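Local coordinates for protein oxidoreductase (Listeria innocua, PDB 3E18) that binds NAD and is probably a dehydrogenase of the GFO/IDH/MocA oxidoreductase family, its natural substrate not established, at residues 121-124 / 125-128; 171-174 / 175-178; 309-312 / 313-317; 328-331 / 332-335. All coordinates share one frame; numbering follows the deposited sequence.

Contact 1: 121-124 / 125-128; sequences VHQN and RRWD. With NAD (nicotinamide-adenine-dinucleotide), chain E.
Asn124 works in two directions: its backbone O accepts Trp127 N (3.2 Å), while its side-chain amide makes a two-bond amide pair with the nicotinamide carboxamide of NAD. The stretch leaves strand 119-122, an outermost strand of the parallel Rossmann sheet, through inverse gamma turns centred on His122 and Gln123 and winds into a short 3-10 turn. Asn124 CG stands between the backbone N and the carbonyl carbon (chi1 56°), which lifts the amide toward the cofactor. There OD1 takes the N-H of NAD N7N at 3.0 Å, nearly straight at 166°, and ND2 donates to NAD O7N at 3.3 Å; two bonds of opposite sense hold the carboxamide and restrict its rotation. Met16 N and Lys96 O are among the other partners of the cofactor. Elsewhere on the turn, the Trp127 indole brings its edge to the backbone, CZ3 lying 3.4 Å from Gln123 O close to the ring plane, and NE1 reaches Pro305 O. Arg126 runs extended past Gln123 CB toward Asp183 and Glu327, which pair with its guanidinium. One water links Gln123 OE1 to Arg125 N. The turn is closed by a salt bridge in which Arg125 NH1 meets the syn lone pair of Asp128 OD2 at 2.8 Å, in the guanidinium plane.

Contact 2: 171-174 / 175-178; sequences GGMV and LDWG
The Trp177 indole receives Met173 at its edge: SD lies 4.2 Å from Trp177 CD1 and 85° off the normal of the five-membered ring, a Met-aromatic contact made close to the ring plane. The His180 ring meets the same indole edge-to-face, and Val228 of strand 223-229 packs against both Met173 and Trp177. The second flat group, the Asp176 carboxylate, lies alongside the methionine, with OD2 3.4 Å from Met173 CE. Two bends in the methionine chain, at chi2 and chi3, turn the thioether toward the following turn, and this lets one side chain touch residues three and four positions on. Asp176 CG points opposite to its backbone N (chi1 -170°), a setting that carries the carboxylate out toward Lys96 and Arg164, two residues of the NAD site. OD1 forms a salt bridge with Lys96 NZ; the pairing of OD2 with Arg164 is long and weak. Beneath these side chains the backbone is unusual. Met173 O accepts from Trp177 N at 2.9 Å and also from Gly178 N at 2.9 Å, the second bond straighter and in the carbonyl plane. Gly178, without a side chain, allows its CA to come within 3.1 Å of Val174 O. At the start of the helix a water accepts from Leu175 N and donates to Gly171 O. The five-residue reach from Met173 to Gly178 marks a pi-type turn in the first part of helix 173-188, where Asp176 lies beside the cofactor site of this GFO/IDH/MocA protein.

Contact 3: 309-312 / 313-317; sequences NNFV and DVLNN
Asp313, Val314, Leu315 and Asn316 each donate a backbone N-H to the carbonyl four residues back, from Asn309 O through Val312 O, before the chain leaves the helix at Asn317 with positive phi (54°) in a Schellman motif. Phe311 and Leu315 make the apolar side of this last turn. The phenyl CG lies trans to the backbone N (chi1 176°) and leans the outward-pointing ring toward the C-terminal end of the helix; there Leu315 CD2 sits over one face, 4.2 Å from the centroid and offset toward the rim, a CH-pi contact. The other methyl, Leu315 CD1, comes to 3.7 Å from Phe311 CE2. His91 of the Rossmann sheet touches both side chains, and Tyr6 packs on Val312 and Leu315. On another flank, Val312 CG1 runs beside Asn316, 3.4 Å from its OD1. Phe311, Val312 and Leu315 thus give helix 307-315 a largely apolar side toward the sheet. On the polar flank a water bridges Asn310 ND2 (2.9 Å) and Asp313 OD2 (2.7 Å), accepting from the first and donating to the second. The Asn310 amide is also held by the chain beyond the helix, OD1 taking Ile322 N and ND2 giving to Glu320 O. Such bonding at both ends fixes the flip of the buried amide, and the water ties Asp313 to it.

Contact 4: 328-331 / 332-335; sequences VYQV and LKLI
Tyr329 and Lys333 come together because the tyrosine CG stands trans to the backbone N (chi1 176°), leaning the outward-running ring toward the following turn, while the lysine CG lies opposite its carbonyl carbon (chi1 -84°), pointing back toward the preceding turn. Lys333 CG is consequently over one face of the phenol, 4.3 Å from the centroid and displaced toward the rim, a CH-pi contact. The next methylene is closer to ring atoms: Lys333 CD approaches Tyr329 CE2 at 3.5 Å. Bends at chi3 and chi4 then take the ammonium out beside the hydroxyl, with Lys333 NZ 3.9 Å from Tyr329 OH, too distant for a bond. It is the aliphatic part of the lysine, and not its charge, that meets the aromatic face. Gln330 lies alongside on the exposed flank, its OE1 4.1 Å from Lys333 CD. On roughly the opposite side of the helix from Tyr329, Val331 CG1 and Ile335 CD1 meet at 4.2 Å and face helix 173-188, where Asp183, Leu186 and Leu182 pack on this flank. Val328 and Leu332 look toward helix 102-115 and touch Leu105, with Val98 in the loop before it. The backbone is regular: each N-H from Leu332 to Ile335 finds the carbonyl four residues back, as in Lys333 N to Tyr329 O at 2.9 Å. The arrangement is that of an amphipathic alpha helix with i to i+4 side-chain pairs, here helix 325-344, wedged between helix 102-115 of the Rossmann part and helix 173-188.

Overall arrangement
Contact 1 is the hub, with centres about 15 Å from contacts 2 and 4 and about 16 Å from contact 3. It touches contact 2 where Arg125 NE meets Trp177 CH2 at 3.4 Å, and contact 4 where Val121 CB meets Val328 CG2 at 3.7 Å. Contacts 2 and 4 close the triangle through Val174 CG1 and Ile335 CG2, 3.9 Å apart. NAD is hydrogen-bonded to contact 1. The side chain of Asp176 is about 5 Å from NAD. The side chain of Ile335 is about 11 Å from NAD, and that of Phe311 about 14 Å. Contact 3 packs on the Rossmann sheet; its nearest atoms are about 5 Å from contact 1 but about 20 Å from contact 2.

Contact 1: 121-124 / 125-128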
loop_
_atom_site.group_PDB
_atom_site.type_symbol
_atom_site.label_atom_id
_atom_site.label_comp_id
_atom_site.label_asym_id
_atom_site.label_seq_id
_atom_site.Cartn_x
_atom_site.Cartn_y
_atom_site.Cartn_z
ATOM N N VAL A 121 -12.173 25.617 11.794
ATOM C CA VAL A 121 -11.326 24.502 12.235
ATOM C C VAL A 121 -9.852 24.814 12.013
ATOM O O VAL A 121 -9.474 25.287 10.955
ATOM C CB VAL A 121 -11.682 23.245 11.463
ATOM N N HIS A 122 -9.020 24.506 12.994
ATOM C CA HIS A 122 -7.600 24.729 12.873
ATOM C C HIS A 122 -6.922 23.608 12.097
ATOM O O HIS A 122 -6.252 22.754 12.677
ATOM C CB HIS A 122 -6.959 24.859 14.253
ATOM C CG HIS A 122 -5.559 25.381 14.206
ATOM N ND1 HIS A 122 -4.538 24.846 14.963
ATOM C CD2 HIS A 122 -5.004 26.377 13.477
ATOM C CE1 HIS A 122 -3.418 25.501 14.715
ATOM N NE2 HIS A 122 -3.674 26.440 13.823
ATOM N N GLN A 123 -7.098 23.609 10.778
ATOM C CA GLN A 123 -6.399 22.644 9.935
ATOM C C GLN A 123 -5.039 23.206 9.527
ATOM O O GLN A 123 -4.801 23.519 8.379
ATOM C CB GLN A 123 -7.286 22.225 8.739
ATOM C CG GLN A 123 -8.640 21.575 9.155
ATOM C CD GLN A 123 -8.532 20.207 9.847
ATOM O OE1 GLN A 123 -7.469 19.573 9.893
ATOM N NE2 GLN A 123 -9.645 19.751 10.385
ATOM N N ASN A 124 -4.126 23.313 10.503
ATOM C CA ASN A 124 -2.849 23.976 10.296
ATOM C C ASN A 124 -1.921 23.230 9.331
ATOM O O ASN A 124 -1.024 23.830 8.746
ATOM C CB ASN A 124 -2.123 24.177 11.645
ATOM C CG ASN A 124 -1.935 22.880 12.406
ATOM O OD1 ASN A 124 -2.845 22.071 12.482
ATOM N ND2 ASN A 124 -0.751 22.688 12.996
ATOM N N ARG A 125 -2.139 21.929 9.140
ATOM C CA ARG A 125 -1.218 21.151 8.291
ATOM C C ARG A 125 -1.459 21.305 6.791
ATOM O O ARG A 125 -0.709 20.764 5.971
ATOM C CB ARG A 125 -1.115 19.697 8.763
ATOM C CG ARG A 125 -0.430 19.623 10.139
ATOM C CD ARG A 125 0.168 18.269 10.423
ATOM N NE ARG A 125 0.937 18.264 11.665
ATOM C CZ ARG A 125 2.260 18.418 11.760
ATOM N NH1 ARG A 125 3.020 18.594 10.680
ATOM N NH2 ARG A 125 2.829 18.374 12.953
ATOM N N ARG A 126 -2.483 22.075 6.428
ATOM C CA ARG A 126 -2.651 22.511 5.043
ATOM C C ARG A 126 -1.514 23.442 4.620
ATOM O O ARG A 126 -1.241 23.583 3.439
ATOM C CB ARG A 126 -3.971 23.235 4.857
ATOM C CG ARG A 126 -5.172 22.363 4.966
ATOM C CD ARG A 126 -6.391 23.147 4.565
ATOM N NE ARG A 126 -7.607 22.420 4.878
ATOM C CZ ARG A 126 -8.800 22.740 4.384
ATOM N NH1 ARG A 126 -8.914 23.792 3.603
ATOM N NH2 ARG A 126 -9.882 22.046 4.716
ATOM N N TRP A 127 -0.838 24.039 5.600
ATOM C CA TRP A 127 0.304 24.919 5.356
ATOM C C TRP A 127 1.657 24.180 5.412
ATOM O O TRP A 127 2.707 24.796 5.236
ATOM C CB TRP A 127 0.283 26.094 6.353
ATOM C CG TRP A 127 -0.726 27.192 6.025
ATOM C CD1 TRP A 127 -0.465 28.381 5.398
ATOM C CD2 TRP A 127 -2.137 27.194 6.308
ATOM N NE1 TRP A 127 -1.617 29.126 5.279
ATOM C CE2 TRP A 127 -2.658 28.428 5.832
ATOM C CE3 TRP A 127 -3.011 26.282 6.928
ATOM C CZ2 TRP A 127 -4.018 28.768 5.941
ATOM C CZ3 TRP A 127 -4.379 26.626 7.041
ATOM C CH2 TRP A 127 -4.861 27.862 6.550
ATOM N N ASP A 128 1.630 22.872 5.658
ATOM C CA ASP A 128 2.855 22.061 5.725
ATOM C C ASP A 128 3.620 22.122 4.400
ATOM O O ASP A 128 3.030 21.976 3.329
ATOM C CB ASP A 128 2.534 20.608 6.086
ATOM C CG ASP A 128 2.504 20.352 7.590
ATOM O OD1 ASP A 128 2.616 21.312 8.389
ATOM O OD2 ASP A 128 2.370 19.166 7.979
HETATM P PA NAD E . -3.684 18.396 26.492
HETATM O O1A NAD E . -2.222 18.629 26.473
HETATM O O2A NAD E . -4.102 17.252 27.321
HETATM O O5B NAD E . -4.446 19.733 26.950
HETATM C C5B NAD E . -5.849 19.852 27.018
HETATM C C4B NAD E . -6.161 20.897 28.084
HETATM O O4B NAD E . -7.548 21.175 28.130
HETATM C C3B NAD E . -5.757 20.402 29.471
HETATM O O3B NAD E . -4.929 21.365 30.078
HETATM C C2B NAD E . -7.073 20.272 30.210
HETATM O O2B NAD E . -6.960 20.563 31.584
HETATM C C1B NAD E . -7.957 21.266 29.479
HETATM N N9A NAD E . -9.393 20.965 29.584
HETATM C C8A NAD E . -9.995 19.729 29.598
HETATM N N7A NAD E . -11.335 19.906 29.695
HETATM C C5A NAD E . -11.587 21.235 29.746
HETATM C C6A NAD E . -12.767 21.963 29.858
HETATM N N6A NAD E . -13.936 21.333 29.751
HETATM N N1A NAD E . -12.711 23.348 29.890
HETATM C C2A NAD E . -11.500 24.007 29.820
HETATM N N3A NAD E . -10.334 23.277 29.713
HETATM C C4A NAD E . -10.376 21.914 29.679
HETATM O O3 NAD E . -4.199 18.182 24.970
HETATM P PN NAD E . -3.468 18.747 23.671
HETATM O O1N NAD E . -2.482 17.748 23.179
HETATM O O2N NAD E . -3.069 20.159 23.864
HETATM O O5D NAD E . -4.691 18.712 22.586
HETATM C C5D NAD E . -5.883 19.449 22.750
HETATM C C4D NAD E . -6.602 19.583 21.389
HETATM O O4D NAD E . -5.695 20.061 20.411
HETATM C C3D NAD E . -7.122 18.261 20.852
HETATM O O3D NAD E . -8.318 18.491 20.121
HETATM C C2D NAD E . -6.065 17.794 19.873
HETATM O O2D NAD E . -6.655 17.042 18.838
HETATM C C1D NAD E . -5.527 19.120 19.353
HETATM N N1N NAD E . -4.126 19.098 18.854
HETATM C C2N NAD E . -3.924 19.540 17.577
HETATM C C3N NAD E . -2.658 19.573 17.003
HETATM C C7N NAD E . -2.480 20.282 15.695
HETATM O O7N NAD E . -1.265 20.149 15.008
HETATM N N7N NAD E . -3.465 21.039 15.203
HETATM C C4N NAD E . -1.552 19.175 17.767
HETATM C C5N NAD E . -1.754 18.738 19.079
HETATM C C6N NAD E . -3.047 18.713 19.616
HETATM O O HOH W 1 -4.466 20.035 9.387
HETATM O O HOH W 2 2.151 23.996 9.002
#

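Contact 2: 171-174 / 175-178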
loop_
_atom_site.group_PDB
_atom_site.type_symbol
_atom_site.label_atom_id
_atom_site.label_comp_id
_atom_site.label_asym_id
_atom_site.label_seq_id
_atom_site.Cartn_x
_atom_site.Cartn_y
_atom_site.Cartn_z
ATOM N N GLY A 171 -9.892 9.465 21.200
ATOM C CA GLY A 171 -8.496 9.102 21.042
ATOM C C GLY A 171 -8.196 8.242 19.833
ATOM O O GLY A 171 -9.078 7.969 19.001
ATOM N N GLY A 172 -6.945 7.801 19.732
ATOM C CA GLY A 172 -6.515 7.023 18.569
ATOM C C GLY A 172 -5.945 7.822 17.408
ATOM O O GLY A 172 -6.127 9.037 17.333
ATOM N N MET A 173 -5.278 7.127 16.485
ATOM C CA MET A 173 -4.547 7.778 15.396
ATOM C C MET A 173 -5.388 8.267 14.214
ATOM O O MET A 173 -4.990 9.226 13.538
ATOM C CB MET A 173 -3.368 6.915 14.919
ATOM C CG MET A 173 -2.155 6.919 15.861
ATOM S SD MET A 173 -1.426 8.554 16.267
ATOM C CE MET A 173 -1.868 8.616 17.978
ATOM N N VAL A 174 -6.518 7.615 13.940
ATOM C CA VAL A 174 -7.427 8.120 12.897
ATOM C C VAL A 174 -7.833 9.566 13.250
ATOM O O VAL A 174 -7.748 10.481 12.434
ATOM C CB VAL A 174 -8.675 7.229 12.736
ATOM C CG1 VAL A 174 -9.654 7.839 11.743
ATOM C CG2 VAL A 174 -8.294 5.818 12.269
ATOM N N LEU A 175 -8.226 9.764 14.502
ATOM C CA LEU A 175 -8.689 11.061 14.976
ATOM C C LEU A 175 -7.553 12.061 15.247
ATOM O O LEU A 175 -7.763 13.265 15.264
ATOM C CB LEU A 175 -9.590 10.856 16.206
ATOM C CG LEU A 175 -10.953 10.251 15.853
ATOM C CD1 LEU A 175 -11.748 9.888 17.110
ATOM C CD2 LEU A 175 -11.739 11.211 14.995
ATOM N N ASP A 176 -6.343 11.553 15.432
ATOM C CA ASP A 176 -5.204 12.404 15.742
ATOM C C ASP A 176 -4.484 12.840 14.461
ATOM O O ASP A 176 -4.549 13.997 14.073
ATOM C CB ASP A 176 -4.259 11.655 16.677
ATOM C CG ASP A 176 -3.173 12.536 17.257
ATOM O OD1 ASP A 176 -3.107 13.741 16.932
ATOM O OD2 ASP A 176 -2.366 12.010 18.048
ATOM N N TRP A 177 -3.807 11.910 13.802
ATOM C CA TRP A 177 -3.064 12.233 12.595
ATOM C C TRP A 177 -3.915 12.065 11.344
ATOM O O TRP A 177 -3.750 12.790 10.363
ATOM C CB TRP A 177 -1.826 11.358 12.505
ATOM C CG TRP A 177 -0.588 12.033 12.957
ATOM C CD1 TRP A 177 0.095 11.805 14.121
ATOM C CD2 TRP A 177 0.130 13.061 12.262
ATOM N NE1 TRP A 177 1.196 12.627 14.192
ATOM C CE2 TRP A 177 1.243 13.406 13.063
ATOM C CE3 TRP A 177 -0.052 13.716 11.035
ATOM C CZ2 TRP A 177 2.166 14.382 12.679
ATOM C CZ3 TRP A 177 0.877 14.680 10.651
ATOM C CH2 TRP A 177 1.965 15.004 11.475
ATOM N N GLY A 178 -4.819 11.101 11.376
ATOM C CA GLY A 178 -5.657 10.810 10.212
ATOM C C GLY A 178 -6.400 12.019 9.710
ATOM O O GLY A 178 -6.437 12.262 8.508
HETATM O O HOH W 3 -8.814 7.363 16.208
#

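Contact 3: 309-312 / 313-317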
loop_
_atom_site.group_PDB
_atom_site.type_symbol
_atom_site.label_atom_id
_atom_site.label_comp_id
_atom_site.label_asym_id
_atom_site.label_seq_id
_atom_site.Cartn_x
_atom_site.Cartn_y
_atom_site.Cartn_z
ATOM N N ASN A 309 -4.259 34.940 10.186
ATOM C CA ASN A 309 -4.508 36.161 9.421
ATOM C C ASN A 309 -5.706 35.984 8.519
ATOM O O ASN A 309 -6.480 36.918 8.298
ATOM C CB ASN A 309 -3.286 36.590 8.604
ATOM C CG ASN A 309 -2.244 37.289 9.453
ATOM O OD1 ASN A 309 -2.567 37.950 10.439
ATOM N ND2 ASN A 309 -0.985 37.150 9.072
ATOM N N ASN A 310 -5.873 34.772 8.018
ATOM C CA ASN A 310 -7.078 34.463 7.255
ATOM C C ASN A 310 -8.356 34.515 8.117
ATOM O O ASN A 310 -9.393 35.003 7.663
ATOM C CB ASN A 310 -6.962 33.102 6.595
ATOM C CG ASN A 310 -8.210 32.737 5.833
ATOM O OD1 ASN A 310 -8.831 31.706 6.086
ATOM N ND2 ASN A 310 -8.617 33.611 4.942
ATOM N N PHE A 311 -8.280 33.966 9.326
ATOM C CA PHE A 311 -9.368 34.022 10.312
ATOM C C PHE A 311 -9.803 35.480 10.570
ATOM O O PHE A 311 -10.992 35.782 10.515
ATOM C CB PHE A 311 -8.948 33.342 11.629
ATOM C CG PHE A 311 -9.985 33.433 12.735
ATOM C CD1 PHE A 311 -11.185 32.728 12.651
ATOM C CD2 PHE A 311 -9.747 34.212 13.868
ATOM C CE1 PHE A 311 -12.145 32.815 13.669
ATOM C CE2 PHE A 311 -10.692 34.300 14.894
ATOM C CZ PHE A 311 -11.892 33.605 14.793
ATOM N N VAL A 312 -8.831 36.365 10.815
ATOM C CA VAL A 312 -9.082 37.813 10.966
ATOM C C VAL A 312 -9.723 38.433 9.721
ATOM O O VAL A 312 -10.696 39.192 9.829
ATOM C CB VAL A 312 -7.810 38.566 11.394
ATOM C CG1 VAL A 312 -8.043 40.072 11.439
ATOM C CG2 VAL A 312 -7.390 38.102 12.759
ATOM N N ASP A 313 -9.203 38.078 8.551
ATOM C CA ASP A 313 -9.741 38.561 7.276
ATOM C C ASP A 313 -11.190 38.120 7.068
ATOM O O ASP A 313 -11.973 38.834 6.440
ATOM C CB ASP A 313 -8.894 38.053 6.105
ATOM C CG ASP A 313 -7.511 38.715 6.019
ATOM O OD1 ASP A 313 -7.237 39.700 6.743
ATOM O OD2 ASP A 313 -6.683 38.221 5.219
ATOM N N VAL A 314 -11.521 36.920 7.557
ATOM C CA VAL A 314 -12.897 36.405 7.545
ATOM C C VAL A 314 -13.771 37.224 8.507
ATOM O O VAL A 314 -14.872 37.642 8.144
ATOM C CB VAL A 314 -12.950 34.883 7.868
ATOM C CG1 VAL A 314 -14.365 34.423 8.173
ATOM C CG2 VAL A 314 -12.382 34.085 6.712
ATOM N N LEU A 315 -13.252 37.501 9.706
ATOM C CA LEU A 315 -13.953 38.340 10.689
ATOM C C LEU A 315 -14.215 39.755 10.183
ATOM O O LEU A 315 -15.256 40.340 10.488
ATOM C CB LEU A 315 -13.167 38.436 12.011
ATOM C CG LEU A 315 -12.876 37.179 12.843
ATOM C CD1 LEU A 315 -12.448 37.536 14.267
ATOM C CD2 LEU A 315 -14.053 36.217 12.858
ATOM N N ASN A 316 -13.257 40.296 9.424
ATOM C CA ASN A 316 -13.342 41.635 8.849
ATOM C C ASN A 316 -14.110 41.645 7.533
ATOM O O ASN A 316 -14.244 42.692 6.893
ATOM C CB ASN A 316 -11.935 42.220 8.648
ATOM C CG ASN A 316 -11.280 42.641 9.953
ATOM O OD1 ASN A 316 -10.069 42.510 10.126
ATOM N ND2 ASN A 316 -12.077 43.156 10.872
ATOM N N ASN A 317 -14.613 40.473 7.145
ATOM C CA ASN A 317 -15.355 40.247 5.888
ATOM C C ASN A 317 -14.634 40.699 4.596
ATOM O O ASN A 317 -15.261 41.180 3.646
ATOM C CB ASN A 317 -16.790 40.803 5.979
ATOM C CG ASN A 317 -17.732 40.177 4.954
ATOM O OD1 ASN A 317 -17.522 39.045 4.495
ATOM N ND2 ASN A 317 -18.771 40.921 4.579
HETATM O O HOH W 4 -7.359 35.935 3.858
#

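Contact 4: 328-331 / 332-335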
loop_
_atom_site.group_PDB
_atom_site.type_symbol
_atom_site.label_atom_id
_atom_site.label_comp_id
_atom_site.label_asym_id
_atom_site.label_seq_id
_atom_site.Cartn_x
_atom_site.Cartn_y
_atom_site.Cartn_z
ATOM N N VAL A 328 -14.472 20.493 6.124
ATOM C CA VAL A 328 -14.229 19.855 7.415
ATOM C C VAL A 328 -15.277 18.758 7.687
ATOM O O VAL A 328 -14.930 17.675 8.196
ATOM C CB VAL A 328 -14.128 20.931 8.547
ATOM C CG1 VAL A 328 -13.945 20.312 9.914
ATOM C CG2 VAL A 328 -12.967 21.860 8.269
ATOM N N TYR A 329 -16.524 19.044 7.290
ATOM C CA TYR A 329 -17.655 18.107 7.315
ATOM C C TYR A 329 -17.396 16.845 6.483
ATOM O O TYR A 329 -17.607 15.727 6.969
ATOM C CB TYR A 329 -18.941 18.806 6.831
ATOM C CG TYR A 329 -20.151 17.893 6.728
ATOM C CD1 TYR A 329 -20.734 17.350 7.873
ATOM C CD2 TYR A 329 -20.710 17.571 5.483
ATOM C CE1 TYR A 329 -21.835 16.500 7.792
ATOM C CE2 TYR A 329 -21.829 16.727 5.388
ATOM C CZ TYR A 329 -22.378 16.197 6.549
ATOM O OH TYR A 329 -23.463 15.360 6.492
ATOM N N GLN A 330 -16.942 17.031 5.244
ATOM C CA GLN A 330 -16.638 15.901 4.352
ATOM C C GLN A 330 -15.511 15.033 4.890
ATOM O O GLN A 330 -15.549 13.812 4.755
ATOM C CB GLN A 330 -16.326 16.368 2.940
ATOM C CG GLN A 330 -17.487 17.067 2.234
ATOM C CD GLN A 330 -18.702 16.166 1.994
ATOM O OE1 GLN A 330 -18.579 14.950 1.820
ATOM N NE2 GLN A 330 -19.883 16.771 1.975
ATOM N N VAL A 331 -14.528 15.663 5.528
ATOM C CA VAL A 331 -13.486 14.903 6.236
ATOM C C VAL A 331 -14.097 14.058 7.349
ATOM O O VAL A 331 -13.798 12.875 7.453
ATOM C CB VAL A 331 -12.383 15.819 6.765
ATOM C CG1 VAL A 331 -11.375 15.036 7.618
ATOM C CG2 VAL A 331 -11.670 16.490 5.598
ATOM N N LEU A 332 -14.986 14.643 8.159
ATOM C CA LEU A 332 -15.574 13.893 9.274
ATOM C C LEU A 332 -16.434 12.727 8.791
ATOM O O LEU A 332 -16.423 11.669 9.400
ATOM C CB LEU A 332 -16.370 14.806 10.228
ATOM C CG LEU A 332 -15.616 15.875 11.031
ATOM C CD1 LEU A 332 -16.627 16.776 11.734
ATOM C CD2 LEU A 332 -14.665 15.295 12.052
ATOM N N LYS A 333 -17.132 12.924 7.675
ATOM C CA LYS A 333 -17.867 11.856 7.017
ATOM C C LYS A 333 -16.921 10.760 6.508
ATOM O O LYS A 333 -17.271 9.579 6.532
ATOM C CB LYS A 333 -18.665 12.415 5.843
ATOM C CG LYS A 333 -20.020 12.996 6.198
ATOM C CD LYS A 333 -20.779 13.393 4.934
ATOM C CE LYS A 333 -21.546 12.231 4.296
ATOM N NZ LYS A 333 -22.699 11.756 5.130
ATOM N N LEU A 334 -15.725 11.155 6.065
ATOM C CA LEU A 334 -14.714 10.196 5.606
ATOM C C LEU A 334 -14.165 9.377 6.772
ATOM O O LEU A 334 -13.986 8.167 6.653
ATOM C CB LEU A 334 -13.579 10.901 4.832
ATOM C CG LEU A 334 -12.411 10.083 4.250
ATOM C CD1 LEU A 334 -12.911 8.913 3.443
ATOM C CD2 LEU A 334 -11.524 10.951 3.369
ATOM N N ILE A 335 -13.917 10.035 7.897
ATOM C CA ILE A 335 -13.508 9.344 9.112
ATOM C C ILE A 335 -14.562 8.318 9.585
ATOM O O ILE A 335 -14.221 7.199 10.007
ATOM C CB ILE A 335 -13.166 10.359 10.219
ATOM C CG1 ILE A 335 -11.832 11.041 9.895
ATOM C CG2 ILE A 335 -13.084 9.683 11.579
ATOM C CD1 ILE A 335 -11.534 12.294 10.749
#